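N-terminal acetyltransferase B complex subunit MDM20 (Candida albicans, PDB 5K04) is the non-catalytic subunit of the NatB N-terminal acetyltransferase complex, and probably acts as the helical scaffold that holds the catalytic subunit NAT3. Local coordinates at residues R378-D383 and V396-L401; E403-K406 and K410-L413; I583-Q588 and V676-K681; D589-L594 and T624-N629. One frame throughout, in Å; residues are numbered along the deposited sequence.

Contact 1: residues R378-D383 and V396-L401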
loop_
_atom_site.group_PDB
_atom_site.type_symbol
_atom_site.label_atom_id
_atom_site.label_comp_id
_atom_site.label_asym_id
_atom_site.label_seq_id
_atom_site.Cartn_x
_atom_site.Cartn_y
_atom_site.Cartn_z
ATOM N N ARG A 378 -18.893 8.275 15.516
ATOM C CA ARG A 378 -18.931 7.397 16.682
ATOM C C ARG A 378 -20.363 6.977 17.016
ATOM O O ARG A 378 -20.630 5.806 17.303
ATOM C CB ARG A 378 -18.278 8.100 17.882
ATOM C CG ARG A 378 -16.748 8.068 17.891
ATOM C CD ARG A 378 -16.174 8.991 18.956
ATOM N NE ARG A 378 -14.715 8.890 19.075
ATOM C CZ ARG A 378 -14.067 8.361 20.119
ATOM N NH1 ARG A 378 -14.739 7.872 21.156
ATOM N NH2 ARG A 378 -12.737 8.322 20.129
ATOM N N THR A 379 -21.301 7.924 16.992
ATOM C CA THR A 379 -22.690 7.551 17.225
ATOM C C THR A 379 -23.174 6.588 16.149
ATOM O O THR A 379 -23.819 5.581 16.452
ATOM C CB THR A 379 -23.576 8.798 17.285
ATOM O OG1 THR A 379 -23.141 9.640 18.357
ATOM C CG2 THR A 379 -25.027 8.403 17.546
ATOM N N ILE A 380 -22.836 6.858 14.887
ATOM C CA ILE A 380 -23.318 5.993 13.818
ATOM C C ILE A 380 -22.695 4.610 13.936
ATOM O O ILE A 380 -23.391 3.591 13.838
ATOM C CB ILE A 380 -23.051 6.641 12.447
ATOM C CG1 ILE A 380 -24.050 7.774 12.208
ATOM C CG2 ILE A 380 -23.157 5.621 11.342
ATOM C CD1 ILE A 380 -23.756 8.619 10.966
ATOM N N VAL A 381 -21.386 4.551 14.201
ATOM C CA VAL A 381 -20.707 3.258 14.253
ATOM C C VAL A 381 -21.250 2.414 15.401
ATOM O O VAL A 381 -21.490 1.208 15.247
ATOM C CB VAL A 381 -19.185 3.457 14.354
ATOM C CG1 VAL A 381 -18.509 2.128 14.539
ATOM C CG2 VAL A 381 -18.666 4.142 13.103
ATOM N N SER A 382 -21.481 3.041 16.559
ATOM C CA SER A 382 -22.030 2.330 17.712
ATOM C C SER A 382 -23.427 1.800 17.442
ATOM O O SER A 382 -23.846 0.815 18.059
ATOM C CB SER A 382 -22.063 3.247 18.935
ATOM O OG SER A 382 -20.757 3.635 19.292
ATOM N N ASP A 383 -24.164 2.439 16.533
ATOM C CA ASP A 383 -25.537 2.038 16.241
ATOM C C ASP A 383 -25.625 0.900 15.223
ATOM O O ASP A 383 -26.697 0.303 15.085
ATOM C CB ASP A 383 -26.321 3.252 15.732
ATOM C CG ASP A 383 -27.779 2.949 15.457
ATOM O OD1 ASP A 383 -28.475 2.481 16.388
ATOM O OD2 ASP A 383 -28.237 3.221 14.326
ATOM N N VAL A 396 -28.550 6.913 4.995
ATOM C CA VAL A 396 -29.229 8.204 4.894
ATOM C C VAL A 396 -28.540 9.250 5.763
ATOM O O VAL A 396 -28.409 10.418 5.378
ATOM C CB VAL A 396 -30.710 8.039 5.275
ATOM C CG1 VAL A 396 -31.417 9.366 5.266
ATOM C CG2 VAL A 396 -31.375 7.065 4.322
ATOM N N LEU A 397 -28.075 8.845 6.947
ATOM C CA LEU A 397 -27.438 9.803 7.843
ATOM C C LEU A 397 -26.059 10.209 7.327
ATOM O O LEU A 397 -25.716 11.397 7.335
ATOM C CB LEU A 397 -27.358 9.224 9.259
ATOM C CG LEU A 397 -28.700 8.935 9.956
ATOM C CD1 LEU A 397 -28.550 8.110 11.250
ATOM C CD2 LEU A 397 -29.442 10.232 10.257
ATOM N N LEU A 398 -25.270 9.243 6.845
ATOM C CA LEU A 398 -23.949 9.554 6.292
ATOM C C LEU A 398 -24.057 10.522 5.118
ATOM O O LEU A 398 -23.389 11.559 5.095
ATOM C CB LEU A 398 -23.236 8.263 5.874
ATOM C CG LEU A 398 -22.770 7.377 7.037
ATOM C CD1 LEU A 398 -22.099 6.120 6.529
ATOM C CD2 LEU A 398 -21.819 8.126 8.003
ATOM N N LYS A 399 -24.930 10.207 4.146
ATOM C CA LYS A 399 -25.164 11.104 3.012
ATOM C C LYS A 399 -25.593 12.489 3.478
ATOM O O LYS A 399 -25.180 13.501 2.901
ATOM C CB LYS A 399 -26.223 10.520 2.067
ATOM C CG LYS A 399 -25.822 9.209 1.420
ATOM C CD LYS A 399 -26.978 8.586 0.669
ATOM C CE LYS A 399 -27.442 9.487 -0.468
ATOM N NZ LYS A 399 -28.742 9.010 -1.008
ATOM N N HIS A 400 -26.430 12.557 4.515
ATOM C CA HIS A 400 -26.896 13.860 4.977
ATOM C C HIS A 400 -25.751 14.680 5.546
ATOM O O HIS A 400 -25.608 15.864 5.225
ATOM C CB HIS A 400 -28.001 13.705 6.020
ATOM C CG HIS A 400 -28.522 15.014 6.513
ATOM N ND1 HIS A 400 -28.076 15.603 7.678
ATOM C CD2 HIS A 400 -29.410 15.877 5.973
ATOM C CE1 HIS A 400 -28.684 16.764 7.844
ATOM N NE2 HIS A 400 -29.497 16.952 6.823
ATOM N N LEU A 401 -24.925 14.057 6.387
ATOM C CA LEU A 401 -23.725 14.706 6.905
ATOM C C LEU A 401 -22.785 15.151 5.784
ATOM O O LEU A 401 -22.183 16.230 5.861
ATOM C CB LEU A 401 -23.009 13.753 7.866
ATOM C CG LEU A 401 -23.871 13.232 9.020
ATOM C CD1 LEU A 401 -23.113 12.239 9.875
ATOM C CD2 LEU A 401 -24.422 14.375 9.867
#
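I380 CD1 meets three leucines of the opposite helix, L397, L398 and L401, an example of one methyl group carrying a whole contact. It lies 3.6 Å from L398 CD2 and 3.8 Å from L401 CD1, and it also reaches L397, whose CB is 4.0 Å away from I380 CD1. Torsions explain this reach: CG1 of I380 stands beside the backbone N (chi1 -75°), and chi2 of 172° extends CD1 away from CA, which lets the longer branch reach the leucines. The three leucines meet it differently. L401 comes tip to tip through CD1, L398 crosses the isoleucine obliquely with CD2, and L397 offers the root of its side chain. All four residues are buried and no hydrogen bond links the segments, so the interface is purely apolar. W353 lies against L397, while L411 of helix 409-419 covers L398 and L401. Away from the interface, S382 OG bonds to R378 O at 2.9 Å and arrives on the other face of that carbonyl from S382 N, so one oxygen near the end of its helix is gripped twice. The segment axes approach to 11.4 Å at 168°, an almost antiparallel pairing of consecutive helices joined by a short connection: the helical hairpin from which TPR-like alpha-solenoids are built.

Contact 2: residues E403-K406 and K410-L413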
loop_
_atom_site.group_PDB
_atom_site.type_symbol
_atom_site.label_atom_id
_atom_site.label_comp_id
_atom_site.label_asym_id
_atom_site.label_seq_id
_atom_site.Cartn_x
_atom_site.Cartn_y
_atom_site.Cartn_z
ATOM N N GLU A 403 -23.494 16.152 2.820
ATOM C CA GLU A 403 -23.998 17.321 2.091
ATOM C C GLU A 403 -23.317 18.600 2.562
ATOM O O GLU A 403 -22.978 19.478 1.760
ATOM C CB GLU A 403 -25.521 17.473 2.276
ATOM C CG GLU A 403 -26.410 16.405 1.648
ATOM C CD GLU A 403 -27.858 16.516 2.114
ATOM O OE1 GLU A 403 -28.200 17.549 2.724
ATOM O OE2 GLU A 403 -28.649 15.570 1.880
ATOM N N GLN A 404 -23.142 18.731 3.868
ATOM C CA GLN A 404 -22.528 19.898 4.476
ATOM C C GLN A 404 -21.045 19.692 4.763
ATOM O O GLN A 404 -20.285 20.663 4.756
ATOM C CB GLN A 404 -23.280 20.231 5.768
ATOM C CG GLN A 404 -23.007 21.583 6.333
ATOM C CD GLN A 404 -23.756 22.666 5.608
ATOM O OE1 GLN A 404 -24.747 22.403 4.920
ATOM N NE2 GLN A 404 -23.285 23.898 5.754
ATOM N N ASP A 405 -20.614 18.449 4.982
ATOM C CA ASP A 405 -19.214 18.113 5.255
ATOM C C ASP A 405 -18.675 17.268 4.099
ATOM O O ASP A 405 -18.414 16.069 4.233
ATOM C CB ASP A 405 -19.109 17.385 6.628
ATOM C CG ASP A 405 -17.707 17.443 7.227
ATOM O OD1 ASP A 405 -16.815 18.071 6.612
ATOM O OD2 ASP A 405 -17.501 16.853 8.313
ATOM N N LYS A 406 -18.456 17.936 2.953
ATOM C CA LYS A 406 -18.410 17.284 1.640
ATOM C C LYS A 406 -17.130 16.506 1.373
ATOM O O LYS A 406 -17.121 15.665 0.467
ATOM C CB LYS A 406 -18.565 18.319 0.525
ATOM C CG LYS A 406 -19.874 19.089 0.509
ATOM C CD LYS A 406 -19.644 20.596 0.393
ATOM C CE LYS A 406 -18.593 20.935 -0.656
ATOM N NZ LYS A 406 -18.964 20.472 -2.023
ATOM N N LYS A 410 -13.598 9.960 6.155
ATOM C CA LYS A 410 -14.031 8.857 7.006
ATOM C C LYS A 410 -15.502 8.548 6.775
ATOM O O LYS A 410 -15.891 7.379 6.695
ATOM C CB LYS A 410 -13.762 9.162 8.483
ATOM C CG LYS A 410 -12.276 9.125 8.840
ATOM C CD LYS A 410 -12.048 8.873 10.319
ATOM C CE LYS A 410 -12.549 9.987 11.186
ATOM N NZ LYS A 410 -11.832 11.244 10.945
ATOM N N LEU A 411 -16.329 9.583 6.646
ATOM C CA LEU A 411 -17.740 9.355 6.358
ATOM C C LEU A 411 -17.904 8.681 5.008
ATOM O O LEU A 411 -18.778 7.819 4.842
ATOM C CB LEU A 411 -18.528 10.673 6.395
ATOM C CG LEU A 411 -18.528 11.540 7.662
ATOM C CD1 LEU A 411 -19.332 12.855 7.445
ATOM C CD2 LEU A 411 -19.068 10.779 8.864
ATOM N N LYS A 412 -17.080 9.076 4.027
ATOM C CA LYS A 412 -17.137 8.477 2.695
ATOM C C LYS A 412 -16.758 7.002 2.731
ATOM O O LYS A 412 -17.434 6.160 2.122
ATOM C CB LYS A 412 -16.220 9.238 1.747
ATOM C CG LYS A 412 -16.772 10.587 1.322
ATOM C CD LYS A 412 -15.891 11.244 0.297
ATOM C CE LYS A 412 -16.490 12.565 -0.196
ATOM N NZ LYS A 412 -15.650 13.056 -1.341
ATOM N N LEU A 413 -15.686 6.665 3.455
ATOM C CA LEU A 413 -15.268 5.266 3.521
ATOM C C LEU A 413 -16.360 4.418 4.144
ATOM O O LEU A 413 -16.660 3.321 3.658
ATOM C CB LEU A 413 -13.970 5.131 4.319
ATOM C CG LEU A 413 -12.740 5.823 3.732
ATOM C CD1 LEU A 413 -11.553 5.661 4.653
ATOM C CD2 LEU A 413 -12.434 5.270 2.388
#
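K412 reaches across to the backbone of K406 in the closest approach between the two segments, that of a methylene on a carbonyl oxygen. Its CE lies 3.2 Å from K406 O, while NZ sits at 3.5 Å from the same K406 O with too poor an angle for a hydrogen bond. The carbonyl therefore meets the last methylene of the lysine rather than a well-directed ammonium N-H. The side chain gets there by leaving CA with CG beside the backbone N (chi1 -75°) and then running fully extended, which closes the distance that its first bond does not. K406 points its own CB away, and meets K412 through its backbone.

A looser van der Waals approach sets L411 CD1 4.5 Å from D405 OD2. L411 also packs on L402 and L377. Here the chain turns from helix 388-404 into helix 409-419, a tight interhelical corner of the kind that links successive helices in TPR-like solenoids, consistent with the family's place in the TPR clan.

Hydrogen bonding at the corner draws on N408, in the turn, and on N370 and N373 from earlier in the chain. D405 OD2 accepts from N373 ND2, N370 N and N408 ND2, three donors that would hold the carboxylate firmly in place beside the leucine and perhaps favour its negative charge. N408 works in both directions, because its OD1 accepts from L411 N.

Intersubunit packing occurs on the second segment, where K410 touches Q83 and L413 touches L20 of the NAT3 chain. Bound coenzyme A is about 12 Å from the D405 side chain.

Contact 3: residues I583-Q588 and V676-K681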
loop_
_atom_site.group_PDB
_atom_site.type_symbol
_atom_site.label_atom_id
_atom_site.label_comp_id
_atom_site.label_asym_id
_atom_site.label_seq_id
_atom_site.Cartn_x
_atom_site.Cartn_y
_atom_site.Cartn_z
ATOM N N ILE A 583 -6.252 -22.664 -15.638
ATOM C CA ILE A 583 -6.515 -24.042 -16.047
ATOM C C ILE A 583 -7.297 -24.082 -17.354
ATOM O O ILE A 583 -6.941 -24.809 -18.284
ATOM C CB ILE A 583 -7.260 -24.780 -14.923
ATOM C CG1 ILE A 583 -6.342 -24.920 -13.706
ATOM C CG2 ILE A 583 -7.776 -26.116 -15.423
ATOM C CD1 ILE A 583 -7.067 -25.074 -12.370
ATOM N N VAL A 584 -8.373 -23.298 -17.433
ATOM C CA VAL A 584 -9.156 -23.167 -18.661
ATOM C C VAL A 584 -8.244 -22.980 -19.868
ATOM O O VAL A 584 -8.434 -23.607 -20.920
ATOM C CB VAL A 584 -10.145 -21.993 -18.524
ATOM C CG1 VAL A 584 -10.754 -21.650 -19.878
ATOM C CG2 VAL A 584 -11.209 -22.318 -17.499
ATOM N N PHE A 585 -7.223 -22.130 -19.730
ATOM C CA PHE A 585 -6.343 -21.785 -20.839
ATOM C C PHE A 585 -4.980 -22.473 -20.744
ATOM O O PHE A 585 -3.993 -21.992 -21.305
ATOM C CB PHE A 585 -6.195 -20.267 -20.944
ATOM C CG PHE A 585 -7.481 -19.560 -21.332
ATOM C CD1 PHE A 585 -7.884 -19.497 -22.665
ATOM C CD2 PHE A 585 -8.292 -18.976 -20.366
ATOM C CE1 PHE A 585 -9.064 -18.842 -23.027
ATOM C CE2 PHE A 585 -9.472 -18.324 -20.716
ATOM C CZ PHE A 585 -9.864 -18.257 -22.047
ATOM N N GLU A 586 -4.922 -23.613 -20.056
ATOM C CA GLU A 586 -3.743 -24.473 -20.067
ATOM C C GLU A 586 -3.851 -25.433 -21.248
ATOM O O GLU A 586 -4.891 -26.072 -21.442
ATOM C CB GLU A 586 -3.622 -25.233 -18.739
ATOM C CG GLU A 586 -2.437 -26.201 -18.609
ATOM C CD GLU A 586 -1.108 -25.628 -19.086
ATOM O OE1 GLU A 586 -0.839 -24.433 -18.858
ATOM O OE2 GLU A 586 -0.334 -26.383 -19.710
ATOM N N ASP A 587 -2.786 -25.505 -22.056
ATOM C CA ASP A 587 -2.802 -26.311 -23.270
ATOM C C ASP A 587 -1.978 -27.587 -23.186
ATOM O O ASP A 587 -2.137 -28.460 -24.049
ATOM C CB ASP A 587 -2.302 -25.489 -24.468
ATOM C CG ASP A 587 -3.018 -24.161 -24.606
ATOM O OD1 ASP A 587 -4.260 -24.129 -24.428
ATOM O OD2 ASP A 587 -2.338 -23.154 -24.902
ATOM N N GLN A 588 -1.105 -27.720 -22.188
ATOM C CA GLN A 588 -0.204 -28.865 -22.115
ATOM C C GLN A 588 -0.538 -29.836 -20.991
ATOM O O GLN A 588 -0.774 -31.013 -21.258
ATOM C CB GLN A 588 1.247 -28.372 -21.958
ATOM C CG GLN A 588 1.678 -27.404 -23.049
ATOM C CD GLN A 588 1.460 -27.966 -24.446
ATOM O OE1 GLN A 588 1.738 -29.141 -24.709
ATOM N NE2 GLN A 588 0.962 -27.126 -25.352
ATOM N N VAL A 676 -18.607 -22.566 -18.414
ATOM C CA VAL A 676 -19.193 -23.801 -18.938
ATOM C C VAL A 676 -19.351 -23.711 -20.454
ATOM O O VAL A 676 -19.002 -24.641 -21.194
ATOM C CB VAL A 676 -20.541 -24.092 -18.250
ATOM C CG1 VAL A 676 -21.336 -25.127 -19.040
ATOM C CG2 VAL A 676 -20.335 -24.567 -16.811
ATOM N N LYS A 677 -19.876 -22.579 -20.939
ATOM C CA LYS A 677 -20.103 -22.426 -22.373
ATOM C C LYS A 677 -18.790 -22.331 -23.132
ATOM O O LYS A 677 -18.659 -22.892 -24.225
ATOM C CB LYS A 677 -20.981 -21.202 -22.640
ATOM C CG LYS A 677 -22.389 -21.386 -22.091
ATOM C CD LYS A 677 -23.284 -20.174 -22.291
ATOM C CE LYS A 677 -24.694 -20.505 -21.833
ATOM N NZ LYS A 677 -25.629 -19.363 -22.017
ATOM N N LEU A 678 -17.800 -21.640 -22.564
ATOM C CA LEU A 678 -16.499 -21.547 -23.219
ATOM C C LEU A 678 -15.880 -22.933 -23.385
ATOM O O LEU A 678 -15.417 -23.298 -24.476
ATOM C CB LEU A 678 -15.595 -20.613 -22.416
ATOM C CG LEU A 678 -14.223 -20.185 -22.944
ATOM C CD1 LEU A 678 -13.771 -18.940 -22.237
ATOM C CD2 LEU A 678 -13.210 -21.270 -22.708
ATOM N N LEU A 679 -15.882 -23.727 -22.312
ATOM C CA LEU A 679 -15.297 -25.061 -22.371
ATOM C C LEU A 679 -16.096 -25.989 -23.279
ATOM O O LEU A 679 -15.515 -26.841 -23.963
ATOM C CB LEU A 679 -15.188 -25.637 -20.965
ATOM C CG LEU A 679 -14.125 -24.926 -20.121
ATOM C CD1 LEU A 679 -14.218 -25.324 -18.666
ATOM C CD2 LEU A 679 -12.732 -25.234 -20.674
ATOM N N ALA A 680 -17.425 -25.845 -23.302
ATOM C CA ALA A 680 -18.231 -26.652 -24.213
ATOM C C ALA A 680 -17.809 -26.445 -25.665
ATOM O O ALA A 680 -17.815 -27.392 -26.461
ATOM C CB ALA A 680 -19.706 -26.318 -24.039
ATOM N N LYS A 681 -17.436 -25.215 -26.025
ATOM C CA LYS A 681 -16.898 -24.943 -27.355
ATOM C C LYS A 681 -15.521 -25.577 -27.533
ATOM O O LYS A 681 -15.310 -26.391 -28.436
ATOM C CB LYS A 681 -16.810 -23.432 -27.581
ATOM C CG LYS A 681 -18.121 -22.664 -27.472
ATOM C CD LYS A 681 -17.849 -21.159 -27.501
ATOM C CE LYS A 681 -19.059 -20.332 -27.075
ATOM N NZ LYS A 681 -18.683 -18.910 -26.787
#
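L678 meets V584 and F585 at once, one branch for each, and a leucine used in this way ties a helix end to the turn that follows it. Its CD2 lies 3.8 Å from V584 CG1, and its CD1 is 4.0 Å from F585 CZ. With CG anti to the backbone N (chi1 -173°), the fork of L678 presents CD2 to V584 and CD1 to F585; the side chain crosses that of F585 at about a right angle, and the ring is met obliquely. V584 CG1 also lies over one face of that ring, 3.6 Å above its plane and displaced toward the rim, so valine, phenylalanine and leucine form one cluster.

L679, next in sequence, sends CD2 to V584 CG1 at 4.2 Å, which gives this valine methyl a leucine neighbour from each of two successive residues. L679 also rests on T624, while I532 of helix 525-537 packs on F585.

No hydrogen bond joins the segments. Contacts between methyls and a ring carbon impose little directional demand, so the fit probably depends on shape and burial of apolar surface, while directional bonds such as the salt bridge of D587 with R682 lie at its margin.

Contact 4: residues D589-L594 and T624-N629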
loop_
_atom_site.group_PDB
_atom_site.type_symbol
_atom_site.label_atom_id
_atom_site.label_comp_id
_atom_site.label_asym_id
_atom_site.label_seq_id
_atom_site.Cartn_x
_atom_site.Cartn_y
_atom_site.Cartn_z
ATOM N N ASP A 589 -0.567 -29.374 -19.740
ATOM C CA ASP A 589 -0.829 -30.273 -18.613
ATOM C C ASP A 589 -1.389 -29.434 -17.471
ATOM O O ASP A 589 -0.676 -28.605 -16.897
ATOM C CB ASP A 589 0.426 -31.026 -18.200
ATOM C CG ASP A 589 0.217 -31.924 -16.996
ATOM O OD1 ASP A 589 -0.057 -31.397 -15.886
ATOM O OD2 ASP A 589 0.337 -33.153 -17.155
ATOM N N ALA A 590 -2.661 -29.659 -17.138
ATOM C CA ALA A 590 -3.363 -28.890 -16.117
ATOM C C ALA A 590 -3.320 -29.561 -14.752
ATOM O O ALA A 590 -3.786 -28.975 -13.773
ATOM C CB ALA A 590 -4.818 -28.672 -16.540
ATOM N N SER A 591 -2.749 -30.768 -14.674
ATOM C CA SER A 591 -2.827 -31.578 -13.465
ATOM C C SER A 591 -2.133 -30.906 -12.286
ATOM O O SER A 591 -2.635 -30.944 -11.155
ATOM C CB SER A 591 -2.228 -32.952 -13.744
ATOM O OG SER A 591 -3.045 -33.632 -14.685
ATOM N N ARG A 592 -0.975 -30.297 -12.531
ATOM C CA ARG A 592 -0.271 -29.564 -11.484
ATOM C C ARG A 592 -1.118 -28.412 -10.942
ATOM O O ARG A 592 -1.147 -28.163 -9.731
ATOM C CB ARG A 592 1.060 -29.066 -12.051
ATOM C CG ARG A 592 1.911 -28.161 -11.165
ATOM C CD ARG A 592 2.997 -27.479 -12.014
ATOM N NE ARG A 592 2.441 -26.501 -12.957
ATOM C CZ ARG A 592 2.202 -26.721 -14.254
ATOM N NH1 ARG A 592 2.474 -27.904 -14.801
ATOM N NH2 ARG A 592 1.688 -25.752 -15.012
ATOM N N LEU A 593 -1.813 -27.693 -11.824
ATOM C CA LEU A 593 -2.645 -26.586 -11.362
ATOM C C LEU A 593 -3.884 -27.082 -10.623
ATOM O O LEU A 593 -4.339 -26.443 -9.671
ATOM C CB LEU A 593 -3.041 -25.713 -12.547
ATOM C CG LEU A 593 -1.893 -24.957 -13.202
ATOM C CD1 LEU A 593 -2.425 -24.144 -14.375
ATOM C CD2 LEU A 593 -1.191 -24.077 -12.177
ATOM N N LEU A 594 -4.440 -28.221 -11.049
ATOM C CA LEU A 594 -5.603 -28.785 -10.376
ATOM C C LEU A 594 -5.250 -29.322 -8.996
ATOM O O LEU A 594 -6.087 -29.299 -8.090
ATOM C CB LEU A 594 -6.210 -29.879 -11.246
ATOM C CG LEU A 594 -7.113 -29.323 -12.348
ATOM C CD1 LEU A 594 -7.504 -30.418 -13.283
ATOM C CD2 LEU A 594 -8.359 -28.646 -11.750
ATOM N N THR A 624 -12.767 -31.466 -18.586
ATOM C CA THR A 624 -12.442 -30.807 -19.848
ATOM C C THR A 624 -10.947 -30.649 -20.105
ATOM O O THR A 624 -10.543 -30.598 -21.268
ATOM C CB THR A 624 -13.089 -29.423 -19.893
ATOM O OG1 THR A 624 -12.675 -28.669 -18.745
ATOM C CG2 THR A 624 -14.612 -29.564 -19.898
ATOM N N LYS A 625 -10.114 -30.593 -19.066
ATOM C CA LYS A 625 -8.718 -30.204 -19.232
ATOM C C LYS A 625 -7.739 -31.295 -18.807
ATOM O O LYS A 625 -6.527 -31.045 -18.771
ATOM C CB LYS A 625 -8.432 -28.913 -18.447
ATOM C CG LYS A 625 -9.391 -27.757 -18.745
ATOM C CD LYS A 625 -9.214 -27.260 -20.168
ATOM C CE LYS A 625 -7.769 -26.875 -20.428
ATOM N NZ LYS A 625 -7.593 -26.288 -21.772
ATOM N N THR A 626 -8.223 -32.488 -18.468
ATOM C CA THR A 626 -7.350 -33.605 -18.150
ATOM C C THR A 626 -7.838 -34.850 -18.866
ATOM O O THR A 626 -8.977 -34.933 -19.325
ATOM C CB THR A 626 -7.261 -33.892 -16.639
ATOM O OG1 THR A 626 -8.510 -34.406 -16.156
ATOM C CG2 THR A 626 -6.906 -32.626 -15.891
ATOM N N LYS A 627 -6.940 -35.821 -18.945
ATOM C CA LYS A 627 -7.226 -37.115 -19.536
ATOM C C LYS A 627 -7.683 -38.041 -18.419
ATOM O O LYS A 627 -6.927 -38.310 -17.480
ATOM C CB LYS A 627 -5.981 -37.645 -20.242
ATOM C CG LYS A 627 -6.235 -38.659 -21.334
ATOM C CD LYS A 627 -4.982 -38.822 -22.188
ATOM C CE LYS A 627 -5.046 -40.058 -23.075
ATOM N NZ LYS A 627 -4.872 -41.316 -22.292
ATOM N N LEU A 628 -8.930 -38.494 -18.498
ATOM C CA LEU A 628 -9.517 -39.370 -17.496
ATOM C C LEU A 628 -10.032 -40.632 -18.167
ATOM O O LEU A 628 -10.427 -40.615 -19.337
ATOM C CB LEU A 628 -10.676 -38.690 -16.746
ATOM C CG LEU A 628 -10.374 -37.382 -16.007
ATOM C CD1 LEU A 628 -11.684 -36.653 -15.648
ATOM C CD2 LEU A 628 -9.524 -37.638 -14.762
ATOM N N ASN A 629 -10.024 -41.734 -17.421
ATOM C CA ASN A 629 -10.732 -42.894 -17.896
ATOM C C ASN A 629 -12.219 -42.569 -17.859
ATOM O O ASN A 629 -12.633 -41.590 -17.232
ATOM C CB ASN A 629 -10.385 -44.136 -17.068
ATOM C CG ASN A 629 -10.941 -44.094 -15.653
ATOM O OD1 ASN A 629 -12.122 -43.822 -15.420
ATOM N ND2 ASN A 629 -10.079 -44.401 -14.693
#
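K625 NZ is gripped by two carbonyl oxygens, V584 O at the end of helix 571-584 and E586 O just beyond it, while the CB of the same lysine lies 4.1 Å from A590 CB. Bends at chi2 (-67°) and chi3 (-55°) fold the lysine away from A590 after that first touch, and carry the ammonium group to these acceptors. The carbonyls probably also ease its closeness to the like-charged R682. On the backbone side, A590 CB rests 3.7 Å from K625 O.

T626 makes the second part of the contact. Its CG2 reaches L594 CD1 tip to tip at 3.5 Å, and S591 OG flanks the same T626 CG2 at 4.2 Å. Chi1 of 69° turns OG1 back to bond with K622 O, one turn earlier, and leaves CG2 facing the leucine. L594 is also packed by I583, F618 and L621.

Just before helix 591-601, D589 OD1 accepts a weak capping bond from S591 N, 3.0 Å long. The beginning of helix 591-601 is thus set beside the end of helix 608-625, the pattern of a helical hairpin in an all-helical array.

How the contacts relate
The four contacts form two pairs, an example of local packing between neighbouring helices at two distant places in a long helical chain. Contacts 1 and 2 share helix 388-404, have centres 10 Å apart and touch by leucine packing. Contacts 3 and 4, with centres 11 Å apart, touch through a lysine and the end of helix 571-584. Along the chain contact 1 closes before contact 2 opens, whereas contact 4 is nested inside the loop closed by contact 3. Between the pairs the nearest atoms stay at least about 33 Å apart. Only contact 2 touches NAT3, so the first pair lies near the catalytic subunit, while the second joins helices 571-584, 591-601, 608-625 and 661-682, toward the C-terminal end.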